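Local coordinates for protein Phenylalanine/tyrosine ammonia-lyase (Rhodosporidium toruloides, PDB 1Y2M) that catalyses the non-oxidative deamination of L-phenylalanine and L-tyrosine to trans-cinnamate and p-coumarate, releasing ammonium, as a homotetramer of the PAL/histidase family, at residues 169-173 against 191-195; 661-665 against 710-716. All blocks are in the same frame, centred on the assembly; numbering follows the deposited sequence.

Interaction 1: residues 169-173 against 191-195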
loop_
_atom_site.group_PDB
_atom_site.type_symbol
_atom_site.label_atom_id
_atom_site.label_comp_id
_atom_site.label_asym_id
_atom_site.label_seq_id
_atom_site.Cartn_x
_atom_site.Cartn_y
_atom_site.Cartn_z
HETATM N N MSE B 169 16.157 27.620 -1.315
HETATM C CA MSE B 169 16.585 28.998 -1.016
HETATM C C MSE B 169 15.948 29.984 -1.971
HETATM O O MSE B 169 15.583 31.088 -1.553
HETATM C CB MSE B 169 18.097 29.145 -0.995
HETATM C CG MSE B 169 18.674 28.298 0.095
HETATM SE SE MSE B 169 20.598 28.786 0.421
HETATM C CE MSE B 169 21.444 27.819 -1.144
ATOM N N THR B 170 15.818 29.606 -3.240
ATOM C CA THR B 170 15.265 30.470 -4.261
ATOM C C THR B 170 13.782 30.772 -3.947
ATOM O O THR B 170 13.293 31.916 -3.980
ATOM C CB THR B 170 15.380 29.809 -5.650
ATOM O OG1 THR B 170 16.762 29.539 -5.949
ATOM C CG2 THR B 170 14.820 30.661 -6.702
ATOM N N ILE B 171 13.029 29.686 -3.702
ATOM C CA ILE B 171 11.578 29.809 -3.416
ATOM C C ILE B 171 11.410 30.562 -2.106
ATOM O O ILE B 171 10.538 31.405 -1.975
ATOM C CB ILE B 171 10.893 28.423 -3.363
ATOM C CG1 ILE B 171 10.927 27.778 -4.745
ATOM C CG2 ILE B 171 9.536 28.460 -2.723
ATOM C CD1 ILE B 171 10.563 26.280 -4.730
ATOM N N ARG B 172 12.265 30.264 -1.130
ATOM C CA ARG B 172 12.162 30.944 0.166
ATOM C C ARG B 172 12.292 32.453 -0.026
ATOM O O ARG B 172 11.485 33.214 0.516
ATOM C CB ARG B 172 13.240 30.462 1.142
ATOM C CG ARG B 172 13.281 31.243 2.437
ATOM C CD ARG B 172 11.843 31.687 2.807
ATOM N NE ARG B 172 11.345 30.856 3.801
ATOM C CZ ARG B 172 10.085 30.690 4.186
ATOM N NH1 ARG B 172 9.002 31.291 3.668
ATOM N NH2 ARG B 172 9.936 29.858 5.157
ATOM N N VAL B 173 13.270 32.901 -0.808
ATOM C CA VAL B 173 13.430 34.323 -1.065
ATOM C C VAL B 173 12.182 34.901 -1.738
ATOM O O VAL B 173 11.664 35.947 -1.335
ATOM C CB VAL B 173 14.692 34.647 -1.901
ATOM C CG1 VAL B 173 14.724 36.090 -2.324
ATOM C CG2 VAL B 173 15.959 34.286 -1.098
ATOM N N LEU B 191 20.638 34.976 1.535
ATOM C CA LEU B 191 20.272 33.790 0.753
ATOM C C LEU B 191 20.684 33.887 -0.708
ATOM O O LEU B 191 21.241 32.930 -1.299
ATOM C CB LEU B 191 18.757 33.511 0.870
ATOM C CG LEU B 191 18.319 33.125 2.284
ATOM C CD1 LEU B 191 16.789 33.239 2.399
ATOM C CD2 LEU B 191 18.821 31.722 2.616
ATOM N N THR B 192 20.399 35.036 -1.321
ATOM C CA THR B 192 20.787 35.164 -2.729
ATOM C C THR B 192 22.325 35.184 -2.886
ATOM O O THR B 192 22.852 34.638 -3.852
ATOM C CB THR B 192 20.067 36.359 -3.450
ATOM O OG1 THR B 192 20.475 37.597 -2.844
ATOM C CG2 THR B 192 18.547 36.212 -3.372
ATOM N N ASN B 193 23.024 35.714 -1.898
ATOM C CA ASN B 193 24.503 35.642 -1.922
ATOM C C ASN B 193 24.998 34.206 -1.766
ATOM O O ASN B 193 25.925 33.803 -2.480
ATOM C CB ASN B 193 25.119 36.537 -0.879
ATOM C CG ASN B 193 25.129 37.990 -1.263
ATOM O OD1 ASN B 193 25.133 38.341 -2.452
ATOM N ND2 ASN B 193 25.148 38.845 -0.271
ATOM N N PHE B 194 24.359 33.398 -0.922
ATOM C CA PHE B 194 24.680 31.970 -0.888
ATOM C C PHE B 194 24.470 31.338 -2.242
ATOM O O PHE B 194 25.327 30.600 -2.752
ATOM C CB PHE B 194 23.871 31.221 0.159
ATOM C CG PHE B 194 24.496 31.214 1.526
ATOM C CD1 PHE B 194 25.244 32.273 1.989
ATOM C CD2 PHE B 194 24.301 30.136 2.348
ATOM C CE1 PHE B 194 25.795 32.212 3.270
ATOM C CE2 PHE B 194 24.828 30.078 3.595
ATOM C CZ PHE B 194 25.580 31.104 4.056
ATOM N N LEU B 195 23.319 31.599 -2.859
ATOM C CA LEU B 195 23.082 31.050 -4.185
ATOM C C LEU B 195 24.170 31.463 -5.188
ATOM O O LEU B 195 24.672 30.642 -5.930
ATOM C CB LEU B 195 21.685 31.464 -4.731
ATOM C CG LEU B 195 20.499 30.730 -4.042
ATOM C CD1 LEU B 195 19.201 31.494 -4.246
ATOM C CD2 LEU B 195 20.360 29.316 -4.551
#
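Take Met-169, modelled as selenomethionine, as the main bump: its long side chain pushes into a hollow walled by Leu-191, Phe-194 and Leu-195. Met-169 SE sits 4.1 Å from both Leu-191 CD2 and Phe-194 CB, and Met-169 CE lies 3.9 Å from Leu-195 CD2. One turn on, Val-173 fits a shallower notch, its CG2 3.5 Å from Leu-191 CB and 3.9 Å from Thr-192 CG2. Leu-191 answers as a bump of its own, its CD1 lying 4.0 Å from CG of Arg-172, while Leu-195 CD1 rests 3.6 Å from Thr-170 OG1, a hydroxyl hydrogen-bonded within its own helix to Arg-166 O. The axes of the two segments come within 9.8 Å, at 154° between their N-to-C directions, close to antiparallel. Arg-172 turns its polar end away to the main-chain oxygen of Asn-270, a cinnamate-binding residue by similarity. This is an antiparallel helical hairpin, buried beside the probable substrate pocket of an aromatic amino acid lyase.

Interaction 2: residues 661-665 against 710-716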
loop_
_atom_site.group_PDB
_atom_site.type_symbol
_atom_site.label_atom_id
_atom_site.label_comp_id
_atom_site.label_asym_id
_atom_site.label_seq_id
_atom_site.Cartn_x
_atom_site.Cartn_y
_atom_site.Cartn_z
ATOM N N ARG B 661 10.904 12.206 -37.593
ATOM C CA ARG B 661 10.904 12.667 -36.211
ATOM C C ARG B 661 11.491 11.616 -35.313
ATOM O O ARG B 661 12.160 11.931 -34.336
ATOM C CB ARG B 661 9.499 13.103 -35.747
ATOM C CG ARG B 661 9.041 14.389 -36.403
ATOM C CD ARG B 661 7.664 14.812 -35.983
ATOM N NE ARG B 661 7.250 16.033 -36.674
ATOM C CZ ARG B 661 7.515 17.280 -36.272
ATOM N NH1 ARG B 661 8.171 17.524 -35.144
ATOM N NH2 ARG B 661 7.081 18.304 -36.994
ATOM N N THR B 662 11.225 10.347 -35.580
ATOM C CA THR B 662 11.803 9.327 -34.688
ATOM C C THR B 662 13.288 9.103 -35.009
ATOM O O THR B 662 14.050 8.663 -34.147
ATOM C CB THR B 662 11.072 7.982 -34.703
ATOM O OG1 THR B 662 11.021 7.454 -36.018
ATOM C CG2 THR B 662 9.631 8.095 -34.168
ATOM N N GLN B 663 13.697 9.432 -36.247
ATOM C CA GLN B 663 15.107 9.374 -36.609
ATOM C C GLN B 663 15.961 10.303 -35.692
ATOM O O GLN B 663 17.153 10.041 -35.438
ATOM C CB GLN B 663 15.269 9.741 -38.083
ATOM C CG GLN B 663 16.689 9.551 -38.650
ATOM C CD GLN B 663 16.745 9.962 -40.130
ATOM O OE1 GLN B 663 15.856 9.601 -40.898
ATOM N NE2 GLN B 663 17.747 10.760 -40.500
ATOM N N ILE B 664 15.367 11.394 -35.207
ATOM C CA ILE B 664 16.067 12.324 -34.316
ATOM C C ILE B 664 16.600 11.618 -33.091
ATOM O O ILE B 664 17.782 11.811 -32.677
ATOM C CB ILE B 664 15.165 13.521 -33.953
ATOM C CG1 ILE B 664 14.876 14.312 -35.216
ATOM C CG2 ILE B 664 15.858 14.425 -32.922
ATOM C CD1 ILE B 664 13.736 15.396 -35.079
ATOM N N LEU B 665 15.723 10.822 -32.472
ATOM C CA LEU B 665 16.081 10.112 -31.240
ATOM C C LEU B 665 17.047 8.977 -31.587
ATOM O O LEU B 665 18.006 8.701 -30.873
ATOM C CB LEU B 665 14.844 9.575 -30.531
ATOM C CG LEU B 665 15.059 9.030 -29.098
ATOM C CD1 LEU B 665 15.961 9.897 -28.283
ATOM C CD2 LEU B 665 13.769 8.756 -28.386
ATOM N N VAL B 710 16.135 17.013 -27.259
ATOM C CA VAL B 710 15.832 16.012 -28.302
ATOM C C VAL B 710 14.348 15.688 -28.382
ATOM O O VAL B 710 13.795 15.704 -29.457
ATOM C CB VAL B 710 16.655 14.735 -28.091
ATOM C CG1 VAL B 710 16.462 13.791 -29.243
ATOM C CG2 VAL B 710 18.101 15.079 -27.928
ATOM N N LEU B 711 13.722 15.442 -27.235
ATOM C CA LEU B 711 12.274 15.209 -27.138
ATOM C C LEU B 711 11.541 16.413 -27.660
ATOM O O LEU B 711 10.554 16.270 -28.402
ATOM C CB LEU B 711 11.904 14.917 -25.681
ATOM C CG LEU B 711 12.528 13.624 -25.151
ATOM C CD1 LEU B 711 12.305 13.518 -23.638
ATOM C CD2 LEU B 711 11.874 12.464 -25.857
ATOM N N LEU B 712 12.036 17.601 -27.312
ATOM C CA LEU B 712 11.356 18.833 -27.764
ATOM C C LEU B 712 11.434 18.962 -29.264
ATOM O O LEU B 712 10.439 19.222 -29.924
ATOM C CB LEU B 712 11.936 20.064 -27.070
ATOM C CG LEU B 712 11.187 21.380 -27.310
ATOM C CD1 LEU B 712 9.756 21.331 -26.819
ATOM C CD2 LEU B 712 11.957 22.556 -26.656
ATOM N N LYS B 713 12.619 18.749 -29.824
ATOM C CA LYS B 713 12.796 18.852 -31.269
ATOM C C LYS B 713 11.888 17.862 -32.033
ATOM O O LYS B 713 11.333 18.200 -33.069
ATOM C CB LYS B 713 14.251 18.553 -31.615
ATOM C CG LYS B 713 14.753 19.232 -32.834
ATOM C CD LYS B 713 15.901 18.484 -33.502
ATOM C CE LYS B 713 17.241 18.619 -32.769
ATOM N NZ LYS B 713 18.371 18.178 -33.700
HETATM N N MSE B 714 11.771 16.644 -31.529
HETATM C CA MSE B 714 10.934 15.629 -32.151
HETATM C C MSE B 714 9.469 15.999 -32.137
HETATM O O MSE B 714 8.759 15.662 -33.066
HETATM C CB MSE B 714 11.064 14.248 -31.466
HETATM C CG MSE B 714 12.396 13.602 -31.444
HETATM SE SE MSE B 714 12.210 12.236 -29.957
HETATM C CE MSE B 714 11.165 10.895 -30.941
ATOM N N LEU B 715 9.001 16.641 -31.061
ATOM C CA LEU B 715 7.580 16.922 -30.865
ATOM C C LEU B 715 7.204 18.313 -31.282
ATOM O O LEU B 715 6.075 18.736 -31.059
ATOM C CB LEU B 715 7.183 16.657 -29.404
ATOM C CG LEU B 715 7.201 15.182 -29.008
ATOM C CD1 LEU B 715 7.299 14.944 -27.499
ATOM C CD2 LEU B 715 5.972 14.455 -29.579
ATOM N N ALA B 716 8.132 19.003 -31.940
ATOM C CA ALA B 716 7.930 20.385 -32.379
ATOM C C ALA B 716 6.764 20.484 -33.347
ATOM O O ALA B 716 6.128 21.539 -33.438
ATOM C CB ALA B 716 9.191 20.908 -33.034
#
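Met-714, a selenomethionine in this model, lies along the flank of segment 661-665 and overlaps three of its residues in turn. Met-714 CG packs 3.7 Å from Ile-664 CB, its SE lies 3.8 Å from Leu-665 CB, and its CE ends 4.1 Å from Thr-662 CA, so the side chain fills the space between the two helices. Ile-664 points back the other way and is received by three residues spaced along one face of the partner helix: besides Met-714, its CG2 meets Val-710 CG1 at 3.8 Å and its CD1 meets Lys-713 CD at 4.1 Å. Leu-665 also touches Val-710, its CD1 4.0 Å from Val-710 CG1. Arg-661 faces Met-714 and Leu-665 faces Val-710, so the segments run in opposite directions.

Where the chain ends, the contact turns polar. The extended Arg-661 side chain brings NH1 to 2.9 Å from Met-714 O, a hydrogen bond with an N-H...O angle of 161°. That carbonyl belongs to the last helical residue; Leu-715 leaves helical geometry and the protein ends at Ala-716, so there is no amide four residues on to take it, and the guanidinium supplies a donor and a positive charge instead. Helix 273-303 packs against both segments, Met-299 touching Thr-662 and Leu-665, and Ser-295 touching Leu-711 and Met-714; Thr-662 OG1 is hydrogen-bonded to Glu-302. Far from the annotated sites, this is antiparallel helix packing in a mostly helical fold, with an arginine meeting the C-terminal end of the chain's final helix.

In the fold
Coming from the N terminus, the chain first closes interaction 1, a short link in which helices 162-176 and 185-197 fold back on each other across 17 intervening residues. Interaction 2 opens much later: 44 residues separate segment 661-665 from 710-716, and its closure returns the extreme C terminus to the start of helix 662-672. The two are in series, neither nested nor crossed, with centres 35 Å apart and nearest atoms about 22 Å apart. Helix 273-303 runs past a segment of each: Ile-171 touches Ala-273 and Ala-276 at its beginning, whereas Thr-662 and Leu-665 touch Met-299, and Met-714 touches Ser-295, towards its end.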